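Long-range contacts in Lys-gingipain catalytic subunit (Porphyromonas gingivalis, PDB 6I9A), which cleaves proteins after lysine residues as a calcium-binding cysteine protease and may act as a virulence factor in periodontal disease: residues K23-L28 with S125-T130; K93-T97 with H351-A356; E151-A157 with Y186-Y192; N375-P380 with I392-S398. All blocks are in the same frame, centred on the assembly; numbering follows the deposited sequence.

Interaction 1 of 4, residues K23-L28 with S125-T130; sequences KFKEAL and SPEELT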
# COMPACT_ATOMS: atom_id res chain seq x y z
N LYS A 23 12.22 -12.31 -15.83
CA LYS A 23 11.94 -13.67 -15.38
C LYS A 23 10.55 -13.83 -14.76
O LYS A 23 10.08 -14.94 -14.53
CB LYS A 23 12.97 -14.11 -14.34
CG LYS A 23 14.35 -14.22 -14.95
CD LYS A 23 15.40 -14.64 -13.95
CE LYS A 23 16.72 -14.67 -14.68
NZ LYS A 23 17.85 -14.86 -13.76
N PHE A 24 9.87 -12.71 -14.48
CA PHE A 24 8.60 -12.73 -13.73
C PHE A 24 7.36 -12.73 -14.61
O PHE A 24 6.26 -12.71 -14.07
CB PHE A 24 8.55 -11.51 -12.78
CG PHE A 24 9.62 -11.59 -11.71
CD1 PHE A 24 9.58 -12.60 -10.74
CD2 PHE A 24 10.67 -10.68 -11.67
CE1 PHE A 24 10.55 -12.69 -9.76
CE2 PHE A 24 11.67 -10.80 -10.70
CZ PHE A 24 11.59 -11.79 -9.72
N LYS A 25 7.50 -12.75 -15.96
CA LYS A 25 6.34 -12.59 -16.81
C LYS A 25 5.22 -13.62 -16.51
O LYS A 25 4.06 -13.23 -16.36
CB LYS A 25 6.81 -12.68 -18.27
CG LYS A 25 5.75 -12.32 -19.30
CD LYS A 25 6.36 -12.14 -20.69
CE LYS A 25 5.32 -11.78 -21.72
NZ LYS A 25 4.64 -10.48 -21.42
N GLU A 26 5.53 -14.90 -16.41
CA GLU A 26 4.46 -15.87 -16.21
C GLU A 26 3.84 -15.75 -14.83
O GLU A 26 2.61 -15.76 -14.70
CB GLU A 26 5.06 -17.26 -16.41
CG GLU A 26 4.10 -18.41 -16.17
CD GLU A 26 4.72 -19.78 -16.37
OE1 GLU A 26 5.97 -19.90 -16.35
OE2 GLU A 26 3.95 -20.75 -16.54
N ALA A 27 4.68 -15.60 -13.79
CA ALA A 27 4.16 -15.50 -12.43
C ALA A 27 3.31 -14.23 -12.23
O ALA A 27 2.39 -14.23 -11.42
CB ALA A 27 5.31 -15.53 -11.41
N LEU A 28 3.65 -13.17 -12.94
CA LEU A 28 2.94 -11.91 -12.75
C LEU A 28 1.54 -11.93 -13.37
O LEU A 28 0.68 -11.15 -12.97
CB LEU A 28 3.79 -10.80 -13.40
CG LEU A 28 3.55 -9.35 -13.03
CD1 LEU A 28 3.56 -9.11 -11.54
CD2 LEU A 28 4.56 -8.47 -13.76
N SER A 125 12.58 -15.27 -6.91
CA SER A 125 12.17 -16.35 -7.78
C SER A 125 10.73 -16.10 -8.21
O SER A 125 9.97 -15.45 -7.48
CB SER A 125 12.25 -17.68 -7.01
OG SER A 125 11.26 -17.74 -6.00
N PRO A 126 10.28 -16.70 -9.33
CA PRO A 126 8.85 -16.62 -9.68
C PRO A 126 7.95 -17.18 -8.58
O PRO A 126 6.88 -16.60 -8.32
CB PRO A 126 8.75 -17.45 -10.97
CG PRO A 126 10.15 -17.29 -11.59
CD PRO A 126 11.06 -17.39 -10.38
N GLU A 127 8.40 -18.23 -7.87
CA GLU A 127 7.60 -18.84 -6.81
C GLU A 127 7.36 -17.82 -5.66
O GLU A 127 6.24 -17.74 -5.14
CB GLU A 127 8.31 -20.11 -6.29
CG GLU A 127 8.32 -21.22 -7.34
CD GLU A 127 9.26 -21.11 -8.55
OE1 GLU A 127 10.30 -20.41 -8.50
OE2 GLU A 127 8.94 -21.77 -9.56
N GLU A 128 8.39 -17.04 -5.29
CA GLU A 128 8.19 -16.03 -4.25
C GLU A 128 7.24 -14.94 -4.73
O GLU A 128 6.45 -14.44 -3.94
CB GLU A 128 9.50 -15.38 -3.81
CG GLU A 128 10.30 -16.33 -2.94
CD GLU A 128 11.62 -15.76 -2.52
OE1 GLU A 128 12.03 -14.72 -3.07
OE2 GLU A 128 12.23 -16.37 -1.62
N LEU A 129 7.32 -14.56 -6.00
CA LEU A 129 6.35 -13.57 -6.51
C LEU A 129 4.93 -14.12 -6.44
O LEU A 129 4.01 -13.42 -6.00
CB LEU A 129 6.71 -13.12 -7.94
CG LEU A 129 5.76 -12.07 -8.49
CD1 LEU A 129 5.75 -10.78 -7.68
CD2 LEU A 129 6.09 -11.78 -9.94
N THR A 130 4.75 -15.41 -6.83
CA THR A 130 3.44 -16.02 -6.70
C THR A 130 2.97 -16.01 -5.26
O THR A 130 1.77 -15.80 -5.00
CB THR A 130 3.52 -17.43 -7.26
OG1 THR A 130 3.76 -17.30 -8.67
CG2 THR A 130 2.23 -18.24 -7.00
O HOH W 1 1.53 -16.40 -9.93
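Phe24, Ala27 and Leu28 meet Pro126, Leu129 and Thr130 in an apolar helix-to-helix contact beside the four-stranded parallel sheet of the C25 peptidase domain. The first turns of helices 25-37 and 126-141 come together here, next to strand 79-83, whose Val83 is touched by Phe24, Leu28 and Leu129. Leu129 is the central side chain. Its CG stands anti to the backbone N (chi1 -179°), which sends CD2 across to lie 3.7 Å from Phe24 CD1. The same methyl reaches Leu28 CD1 at 4.0 Å and also touches Ala27, so one branch of a leucine meets three residues of the opposite segment. Phe24 turns the edge of its ring to the other helix start: CE1 lies 3.6 Å from Ser125 O, and that oxygen sits in the ring plane, a setting that brings a polarised aromatic C-H to a carbonyl. Ala27 is small enough to let the backbones approach, and its CB rests 4.0 Å from Pro126 CB. Proline suits the first turn of a helix, where no N-H is needed for an i to i-4 bond. Just before it, Ser125 is the N-cap, its OG accepting from Glu128 N at 3.0 Å. No direct hydrogen bond joins the two segments; the polar link is a water. Beside the Ala27 methyl, this molecule donates to Ala27 O at 2.8 Å and lies 2.7 Å from Thr130 OG1.

Interaction 2 of 4, residues K93-T97 with H351-A356; sequences KGKKT and HYYWEA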
# COMPACT_ATOMS: atom_id res chain seq x y z
N LYS A 93 21.51 4.87 -4.26
CA LYS A 93 21.82 5.33 -2.91
C LYS A 93 21.15 6.69 -2.68
O LYS A 93 21.30 7.60 -3.49
CB LYS A 93 23.36 5.43 -2.80
CG LYS A 93 23.92 5.65 -1.42
CD LYS A 93 25.44 5.56 -1.41
CE LYS A 93 26.07 6.52 -0.43
NZ LYS A 93 26.46 7.78 -1.10
N GLY A 94 20.42 6.84 -1.58
CA GLY A 94 19.82 8.13 -1.26
C GLY A 94 20.88 9.20 -1.03
O GLY A 94 21.96 8.90 -0.50
N LYS A 95 20.57 10.44 -1.44
CA LYS A 95 21.46 11.61 -1.24
C LYS A 95 21.57 11.88 0.26
O LYS A 95 22.66 12.25 0.75
CB LYS A 95 20.90 12.87 -1.95
CG LYS A 95 21.73 14.15 -1.70
CD LYS A 95 21.20 15.44 -2.35
CE LYS A 95 22.06 16.58 -1.86
NZ LYS A 95 21.83 17.80 -2.64
N LYS A 96 20.46 11.70 0.99
CA LYS A 96 20.45 11.94 2.43
C LYS A 96 20.61 10.66 3.20
O LYS A 96 21.31 10.64 4.23
CB LYS A 96 19.13 12.63 2.84
CG LYS A 96 18.80 13.91 2.07
CD LYS A 96 19.98 14.89 2.12
CE LYS A 96 19.63 16.21 1.50
NZ LYS A 96 20.88 17.03 1.31
N THR A 97 19.98 9.58 2.75
CA THR A 97 20.02 8.35 3.56
C THR A 97 21.30 7.57 3.40
O THR A 97 21.63 6.81 4.30
CB THR A 97 18.85 7.44 3.21
OG1 THR A 97 19.04 6.97 1.86
CG2 THR A 97 17.53 8.18 3.38
N HIS A 351 13.45 15.40 3.37
CA HIS A 351 14.02 14.75 2.19
C HIS A 351 14.46 13.30 2.55
O HIS A 351 14.18 12.35 1.81
CB HIS A 351 15.17 15.61 1.66
CG HIS A 351 15.71 15.17 0.33
ND1 HIS A 351 16.61 15.98 -0.34
CD2 HIS A 351 15.44 14.09 -0.45
CE1 HIS A 351 16.90 15.36 -1.48
NE2 HIS A 351 16.21 14.22 -1.61
N TYR A 352 15.16 13.16 3.67
CA TYR A 352 15.56 11.86 4.16
C TYR A 352 14.35 10.92 4.24
O TYR A 352 14.43 9.77 3.82
CB TYR A 352 16.23 12.04 5.52
CG TYR A 352 16.77 10.77 6.14
CD1 TYR A 352 15.92 9.87 6.76
CD2 TYR A 352 18.14 10.53 6.21
CE1 TYR A 352 16.42 8.74 7.41
CE2 TYR A 352 18.64 9.41 6.85
CZ TYR A 352 17.78 8.51 7.45
OH TYR A 352 18.32 7.45 8.13
N TYR A 353 13.24 11.39 4.84
CA TYR A 353 12.05 10.52 5.00
C TYR A 353 11.47 10.08 3.67
O TYR A 353 11.12 8.89 3.53
CB TYR A 353 10.96 11.18 5.89
CG TYR A 353 11.08 10.61 7.30
CD1 TYR A 353 10.06 9.85 7.85
CD2 TYR A 353 12.26 10.75 8.03
CE1 TYR A 353 10.22 9.23 9.09
CE2 TYR A 353 12.45 10.08 9.23
CZ TYR A 353 11.42 9.33 9.76
OH TYR A 353 11.62 8.69 10.95
N TRP A 354 11.41 10.98 2.67
CA TRP A 354 10.90 10.56 1.35
C TRP A 354 11.83 9.53 0.74
O TRP A 354 11.33 8.63 0.05
CB TRP A 354 10.69 11.79 0.47
CG TRP A 354 9.50 12.61 0.89
CD1 TRP A 354 9.51 13.75 1.67
CD2 TRP A 354 8.12 12.30 0.65
NE1 TRP A 354 8.23 14.18 1.89
CE2 TRP A 354 7.34 13.30 1.28
CE3 TRP A 354 7.47 11.25 -0.02
CZ2 TRP A 354 5.94 13.30 1.22
CZ3 TRP A 354 6.10 11.27 -0.09
CH2 TRP A 354 5.33 12.26 0.54
N GLU A 355 13.16 9.61 0.96
CA GLU A 355 14.08 8.59 0.48
C GLU A 355 14.01 7.29 1.31
O GLU A 355 14.41 6.22 0.82
CB GLU A 355 15.52 9.09 0.56
CG GLU A 355 15.92 10.14 -0.48
CD GLU A 355 17.37 10.54 -0.39
OE1 GLU A 355 18.02 10.31 0.66
OE2 GLU A 355 17.88 11.06 -1.40
N ALA A 356 13.63 7.40 2.58
CA ALA A 356 13.75 6.29 3.53
C ALA A 356 12.63 5.25 3.43
O ALA A 356 12.89 4.05 3.38
CB ALA A 356 13.77 6.84 4.96
O HOH W 2 16.95 5.18 1.58
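With CG anti to its carbonyl carbon (chi1 -73°) and the chain extended beyond it (chi2 -177°), Glu355 reaches from its helix straight to the backbone of Lys95, Lys96 and Thr97. Three successive N-H groups grip the carboxylate. Lys95 N gives to OE2 of Glu355 at 2.8 Å, tilted 26° from the carboxylate plane on the syn side. Lys96 N gives to Glu355 OE1, also at 2.8 Å and syn, while Thr97 N meets that same oxygen at 3.0 Å, nearly along the C-O bond. A glutamate suits the place because its two oxygens can share three donors, and Gly94 has no side chain to crowd them: its CA lies 3.4 Å from Glu355 OE1. Tyr104 OH adds a further hydrogen bond to OE2 and also bonds His351 NE2; together with the three N-H groups, its bond to the carboxylate probably helps to stabilise the buried negative charge. The carboxylate thereby ties the loop between strands 92-93 and 100-101 to helix 350-356, which runs directly into edge strand 357-361 of the six-stranded sheet in the C25 peptidase domain. Beside these bonds the beta-branched Thr97 sets CG2 over the centre of the Tyr352 ring, 3.7 Å from its centroid, a CH-pi contact. Tyr352 hydrogen-bonds through its OH to Asn282 O, and its side chain is about 7 Å from that of the nucleophile Cys249. In one of its two modelled conformers, Lys96 bends at chi2 and lays CG over a face of the His351 ring.

Interaction 3 of 4, residues E151-A157 with Y186-Y192; sequences EKVLLIA and YTDVYNY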
# COMPACT_ATOMS: atom_id res chain seq x y z
N GLU A 151 -11.19 -7.87 11.93
CA GLU A 151 -11.66 -7.05 13.04
C GLU A 151 -10.62 -6.98 14.16
O GLU A 151 -10.95 -6.52 15.27
CB GLU A 151 -13.00 -7.60 13.58
CG GLU A 151 -14.05 -7.65 12.45
CD GLU A 151 -15.35 -8.29 12.91
OE1 GLU A 151 -16.40 -7.62 12.83
OE2 GLU A 151 -15.32 -9.47 13.36
N LYS A 152 -9.39 -7.39 13.88
CA LYS A 152 -8.35 -7.51 14.91
C LYS A 152 -7.07 -6.86 14.44
O LYS A 152 -6.74 -6.94 13.24
CB LYS A 152 -8.12 -9.00 15.21
CG LYS A 152 -9.45 -9.76 15.43
CD LYS A 152 -9.21 -11.20 15.83
CE LYS A 152 -10.52 -11.96 15.92
NZ LYS A 152 -10.28 -13.41 16.10
N VAL A 153 -6.32 -6.24 15.36
CA VAL A 153 -5.05 -5.58 15.03
C VAL A 153 -4.07 -5.85 16.14
O VAL A 153 -4.47 -6.20 17.27
CB VAL A 153 -5.18 -4.05 14.77
CG1 VAL A 153 -6.16 -3.75 13.64
CG2 VAL A 153 -5.55 -3.28 16.03
N LEU A 154 -2.77 -5.65 15.83
CA LEU A 154 -1.67 -5.76 16.78
C LEU A 154 -0.87 -4.46 16.73
O LEU A 154 -0.37 -4.06 15.68
CB LEU A 154 -0.78 -6.94 16.43
CG LEU A 154 0.49 -7.10 17.30
CD1 LEU A 154 0.16 -7.32 18.79
CD2 LEU A 154 1.36 -8.21 16.76
N LEU A 155 -0.75 -3.80 17.91
CA LEU A 155 -0.05 -2.51 18.05
C LEU A 155 0.98 -2.62 19.15
O LEU A 155 0.64 -3.03 20.28
CB LEU A 155 -1.07 -1.43 18.40
CG LEU A 155 -2.24 -1.25 17.41
CD1 LEU A 155 -3.25 -0.24 17.96
CD2 LEU A 155 -1.72 -0.78 16.02
N ILE A 156 2.24 -2.32 18.85
CA ILE A 156 3.31 -2.49 19.84
C ILE A 156 4.16 -1.23 19.92
O ILE A 156 4.76 -0.80 18.89
CB ILE A 156 4.23 -3.70 19.41
CG1 ILE A 156 3.39 -5.01 19.41
CG2 ILE A 156 5.44 -3.82 20.37
CD1 ILE A 156 4.13 -6.14 18.73
N ALA A 157 4.28 -0.68 21.14
CA ALA A 157 5.27 0.33 21.46
C ALA A 157 6.43 -0.44 22.07
O ALA A 157 6.35 -0.87 23.25
CB ALA A 157 4.72 1.36 22.44
N TYR A 186 -13.43 -2.78 15.58
CA TYR A 186 -12.37 -3.71 15.97
C TYR A 186 -12.73 -4.40 17.26
O TYR A 186 -12.90 -3.73 18.30
CB TYR A 186 -11.02 -2.99 16.11
CG TYR A 186 -10.53 -2.51 14.76
CD1 TYR A 186 -9.85 -3.36 13.89
CD2 TYR A 186 -10.68 -1.18 14.38
CE1 TYR A 186 -9.38 -2.91 12.65
CE2 TYR A 186 -10.20 -0.72 13.16
CZ TYR A 186 -9.51 -1.58 12.32
OH TYR A 186 -9.03 -1.10 11.12
N THR A 187 -12.89 -5.72 17.19
CA THR A 187 -13.26 -6.52 18.35
C THR A 187 -12.08 -6.86 19.23
O THR A 187 -12.27 -7.18 20.40
CB THR A 187 -13.91 -7.85 17.87
OG1 THR A 187 -12.97 -8.57 17.06
CG2 THR A 187 -15.20 -7.61 17.07
N ASP A 188 -10.86 -6.87 18.67
CA ASP A 188 -9.66 -7.27 19.40
C ASP A 188 -8.51 -6.37 19.00
O ASP A 188 -8.02 -6.44 17.86
CB ASP A 188 -9.32 -8.73 19.10
CG ASP A 188 -10.44 -9.68 19.49
OD1 ASP A 188 -11.33 -9.94 18.66
OD2 ASP A 188 -10.47 -10.10 20.66
N VAL A 189 -8.12 -5.49 19.89
CA VAL A 189 -7.05 -4.55 19.67
C VAL A 189 -5.92 -5.01 20.58
O VAL A 189 -5.82 -4.61 21.75
CB VAL A 189 -7.50 -3.11 19.88
CG1 VAL A 189 -6.33 -2.15 19.67
CG2 VAL A 189 -8.66 -2.76 18.95
N TYR A 190 -5.11 -5.94 20.08
CA TYR A 190 -4.01 -6.47 20.88
C TYR A 190 -2.95 -5.39 20.94
O TYR A 190 -2.49 -4.92 19.90
CB TYR A 190 -3.45 -7.73 20.23
CG TYR A 190 -4.46 -8.80 19.88
CD1 TYR A 190 -5.15 -9.49 20.88
CD2 TYR A 190 -4.69 -9.15 18.56
CE1 TYR A 190 -6.05 -10.51 20.55
CE2 TYR A 190 -5.53 -10.19 18.22
CZ TYR A 190 -6.23 -10.85 19.21
OH TYR A 190 -7.04 -11.91 18.84
N ASN A 191 -2.58 -4.97 22.14
CA ASN A 191 -1.64 -3.83 22.25
C ASN A 191 -0.69 -4.08 23.40
O ASN A 191 -1.09 -4.55 24.47
CB ASN A 191 -2.41 -2.51 22.42
CG ASN A 191 -3.18 -2.37 23.70
OD1 ASN A 191 -2.72 -1.69 24.63
ND2 ASN A 191 -4.37 -2.98 23.79
N TYR A 192 0.58 -3.77 23.15
CA TYR A 192 1.63 -3.94 24.15
C TYR A 192 2.36 -2.61 24.23
O TYR A 192 3.06 -2.21 23.28
CB TYR A 192 2.55 -5.06 23.70
CG TYR A 192 1.84 -6.39 23.70
CD1 TYR A 192 1.00 -6.75 22.64
CD2 TYR A 192 1.90 -7.24 24.81
CE1 TYR A 192 0.25 -7.92 22.68
CE2 TYR A 192 1.16 -8.43 24.85
CZ TYR A 192 0.35 -8.77 23.77
OH TYR A 192 -0.39 -9.93 23.80
O HOH W 3 -13.90 -10.61 15.42
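Val153 forms the apolar centre with Tyr186 and Val189: its CG1 lies 3.5 Å from Tyr186 CE1, the two side chains crossing at about a right angle, and its CG2 meets Val189 CG1 at 3.9 Å. The paired valines lie side by side and point the same way because they are bridge partners on one face of the sheet. Leu155 adds CD1 to Val189 on this face, which helix 163-178 covers through Ile172 and Met176. On the reverse face Leu154 turns CG anti to the backbone N (chi1 176°), which brings CD1 to the ring edge of Tyr192, 3.9 Å from CE1. Here helix 202-206 supplies His203, which stacks on Tyr190 and bonds the Tyr192 hydroxyl.

Strands 152-157 and 188-192, joined by helix 163-178, make a beta-alpha-beta unit at the margin of the six-stranded sheet. The parallel strands are joined by backbone hydrogen bonds from Val153 N to Asp188 O (3.0 Å) through to Ala157 N to Tyr192 O (2.9 Å). At the N-terminal end the pairing loosens: Glu151 O takes only weak bonds from Thr187 N and Asp188 N. Polar side chains gather there. Thr187 OG1 donates to Asp188 OD1 at 2.7 Å, and a water donates to both Thr187 OG1 and Glu151 OE2; the Lys152 ammonium approaches Asp188 without reaching a salt bridge. Farther along, Asn191 ND2 bonds Val189 O, a carbonyl turned away from the partner strand. Main-chain bonds therefore set the register, apolar branches pack on both faces, and no salt bridge joins the two strands.

Interaction 4 of 4, residues N375-P380 with I392-S398; sequences NTYTLP and IQASAGS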
# COMPACT_ATOMS: atom_id res chain seq x y z
N ASN A 375 -21.64 -4.05 -0.42
CA ASN A 375 -22.03 -2.97 -1.32
C ASN A 375 -23.45 -3.22 -1.86
O ASN A 375 -23.98 -4.33 -1.76
CB ASN A 375 -21.00 -2.88 -2.50
CG ASN A 375 -20.83 -1.46 -2.99
OD1 ASN A 375 -21.69 -0.61 -2.74
ND2 ASN A 375 -19.72 -1.19 -3.70
N THR A 376 -24.01 -2.17 -2.47
CA THR A 376 -25.30 -2.21 -3.15
C THR A 376 -25.02 -1.92 -4.61
O THR A 376 -24.10 -1.14 -4.93
CB THR A 376 -26.27 -1.20 -2.57
OG1 THR A 376 -25.76 0.11 -2.79
CG2 THR A 376 -26.56 -1.47 -1.09
N TYR A 377 -25.76 -2.57 -5.52
CA TYR A 377 -25.53 -2.36 -6.95
C TYR A 377 -26.70 -2.91 -7.72
O TYR A 377 -27.45 -3.75 -7.20
CB TYR A 377 -24.20 -3.04 -7.37
CG TYR A 377 -24.25 -4.54 -7.26
CD1 TYR A 377 -24.61 -5.32 -8.35
CD2 TYR A 377 -24.00 -5.17 -6.05
CE1 TYR A 377 -24.72 -6.69 -8.24
CE2 TYR A 377 -24.10 -6.55 -5.92
CZ TYR A 377 -24.47 -7.31 -7.03
OH TYR A 377 -24.56 -8.68 -6.94
N THR A 378 -26.80 -2.46 -8.95
CA THR A 378 -27.75 -3.00 -9.94
C THR A 378 -27.00 -3.11 -11.25
O THR A 378 -26.47 -2.12 -11.76
CB THR A 378 -29.01 -2.11 -10.11
OG1 THR A 378 -29.62 -1.93 -8.84
CG2 THR A 378 -30.03 -2.75 -11.09
N LEU A 379 -26.98 -4.32 -11.80
CA LEU A 379 -26.40 -4.54 -13.11
C LEU A 379 -27.49 -4.49 -14.17
O LEU A 379 -28.60 -5.00 -13.93
CB LEU A 379 -25.71 -5.91 -13.17
CG LEU A 379 -24.56 -6.14 -12.19
CD1 LEU A 379 -23.87 -7.47 -12.49
CD2 LEU A 379 -23.55 -4.97 -12.19
N PRO A 380 -27.20 -3.96 -15.36
CA PRO A 380 -28.19 -4.06 -16.45
C PRO A 380 -28.32 -5.50 -16.91
O PRO A 380 -27.37 -6.30 -16.78
CB PRO A 380 -27.59 -3.17 -17.55
CG PRO A 380 -26.09 -3.25 -17.33
CD PRO A 380 -25.94 -3.33 -15.81
N ILE A 392 -24.27 1.79 -14.80
CA ILE A 392 -24.27 0.72 -13.84
C ILE A 392 -24.51 1.40 -12.50
O ILE A 392 -23.86 2.40 -12.24
CB ILE A 392 -23.00 -0.18 -13.91
CG1 ILE A 392 -22.99 -0.93 -15.28
CG2 ILE A 392 -22.98 -1.11 -12.75
CD1 ILE A 392 -21.87 -1.92 -15.56
N GLN A 393 -25.43 0.89 -11.68
CA GLN A 393 -25.65 1.56 -10.42
C GLN A 393 -24.91 0.84 -9.30
O GLN A 393 -24.84 -0.38 -9.26
CB GLN A 393 -27.14 1.74 -10.14
CG GLN A 393 -27.84 2.58 -11.23
CD GLN A 393 -28.09 1.79 -12.51
OE1 GLN A 393 -28.33 0.58 -12.48
NE2 GLN A 393 -28.08 2.48 -13.65
N ALA A 394 -24.35 1.65 -8.39
CA ALA A 394 -23.60 1.14 -7.24
C ALA A 394 -23.52 2.24 -6.22
O ALA A 394 -23.72 3.41 -6.55
CB ALA A 394 -22.21 0.67 -7.66
N SER A 395 -23.20 1.90 -4.97
CA SER A 395 -23.13 2.95 -3.97
C SER A 395 -22.18 4.07 -4.38
O SER A 395 -21.13 3.81 -5.00
CB SER A 395 -22.77 2.44 -2.58
OG SER A 395 -21.42 1.99 -2.56
N ALA A 396 -22.52 5.30 -4.01
CA ALA A 396 -21.73 6.47 -4.36
C ALA A 396 -20.24 6.25 -4.05
O ALA A 396 -19.88 5.91 -2.94
CB ALA A 396 -22.25 7.69 -3.64
N GLY A 397 -19.41 6.52 -5.04
CA GLY A 397 -17.97 6.38 -4.88
C GLY A 397 -17.42 5.06 -5.35
O GLY A 397 -16.21 4.92 -5.45
N SER A 398 -18.30 4.06 -5.60
CA SER A 398 -17.80 2.78 -6.08
C SER A 398 -17.21 2.90 -7.46
O SER A 398 -17.66 3.72 -8.29
CB SER A 398 -18.95 1.77 -6.15
OG SER A 398 -19.50 1.51 -4.86
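The amide of Asn375 faces two serines, Ser395 and Ser398, one at each of its polar atoms. Its OD1 accepts from Ser395 OG at 2.6 Å, that donor standing 20° from the carbonyl plane, and also from Thr376 N. On the nitrogen side, ND2 gives Ser398 OG a nearly straight bond of 2.9 Å, N-H to oxygen 173°, with the serine oxygen almost in the amide plane. These bonds fix the flip of the amide: an asparagine offers both an acceptor and a donor to this pair. Ser395 OG sits between its own N and carbonyl carbon (chi1 69°), a setting that turns it to the asparagine, and Arg440 holds it as well. Ser398 OG in turn donates to Ser395 O at 2.8 Å, tying the ends of a type II beta turn whose third residue, Gly397, takes the positive phi that glycine accepts readily.

Apolar side chains meet at the other end. Ile392 divides its branches between two partners: CG2 lies 3.9 Å from Leu379 CD2, the chains slanting past each other, and CG1 comes 3.8 Å from Pro380 CD at about a right angle. Between these ends Tyr377 and Ala394, a non-hydrogen-bonded pair, touch through their CB atoms, with alanine small enough for backbones this close. The next pair, Thr378 and Gln393, is hydrogen-bonded, Thr378 N reaching Gln393 O at 2.9 Å. Antiparallel pairing of strands adjacent in sequence makes this a beta hairpin, which places short strand 377-378 at the margin of the antiparallel sheet of the C-terminal Ig-like domain.

Overall arrangement
Interactions 1, 2 and 3 lie in the C25 peptidase domain, interaction 4 in the Ig-like domain that follows it. Interaction 1 flanks the four-stranded parallel sheet, whereas interaction 3 forms one margin of the six-stranded sheet and the helix of interaction 2 leads into the strand at its opposite margin. The centres of interactions 2 and 3 are about 31 Å apart, those of 2 and 4 about 43 Å, and none of the four touches another. Along the chain interactions 1 and 2 cross; interaction 3 falls between the two segments of interaction 2, and interaction 4 comes last. Interactions 1 and 2 thus join parts of the catalytic domain far apart in sequence, whereas interactions 3 and 4 join nearby strands.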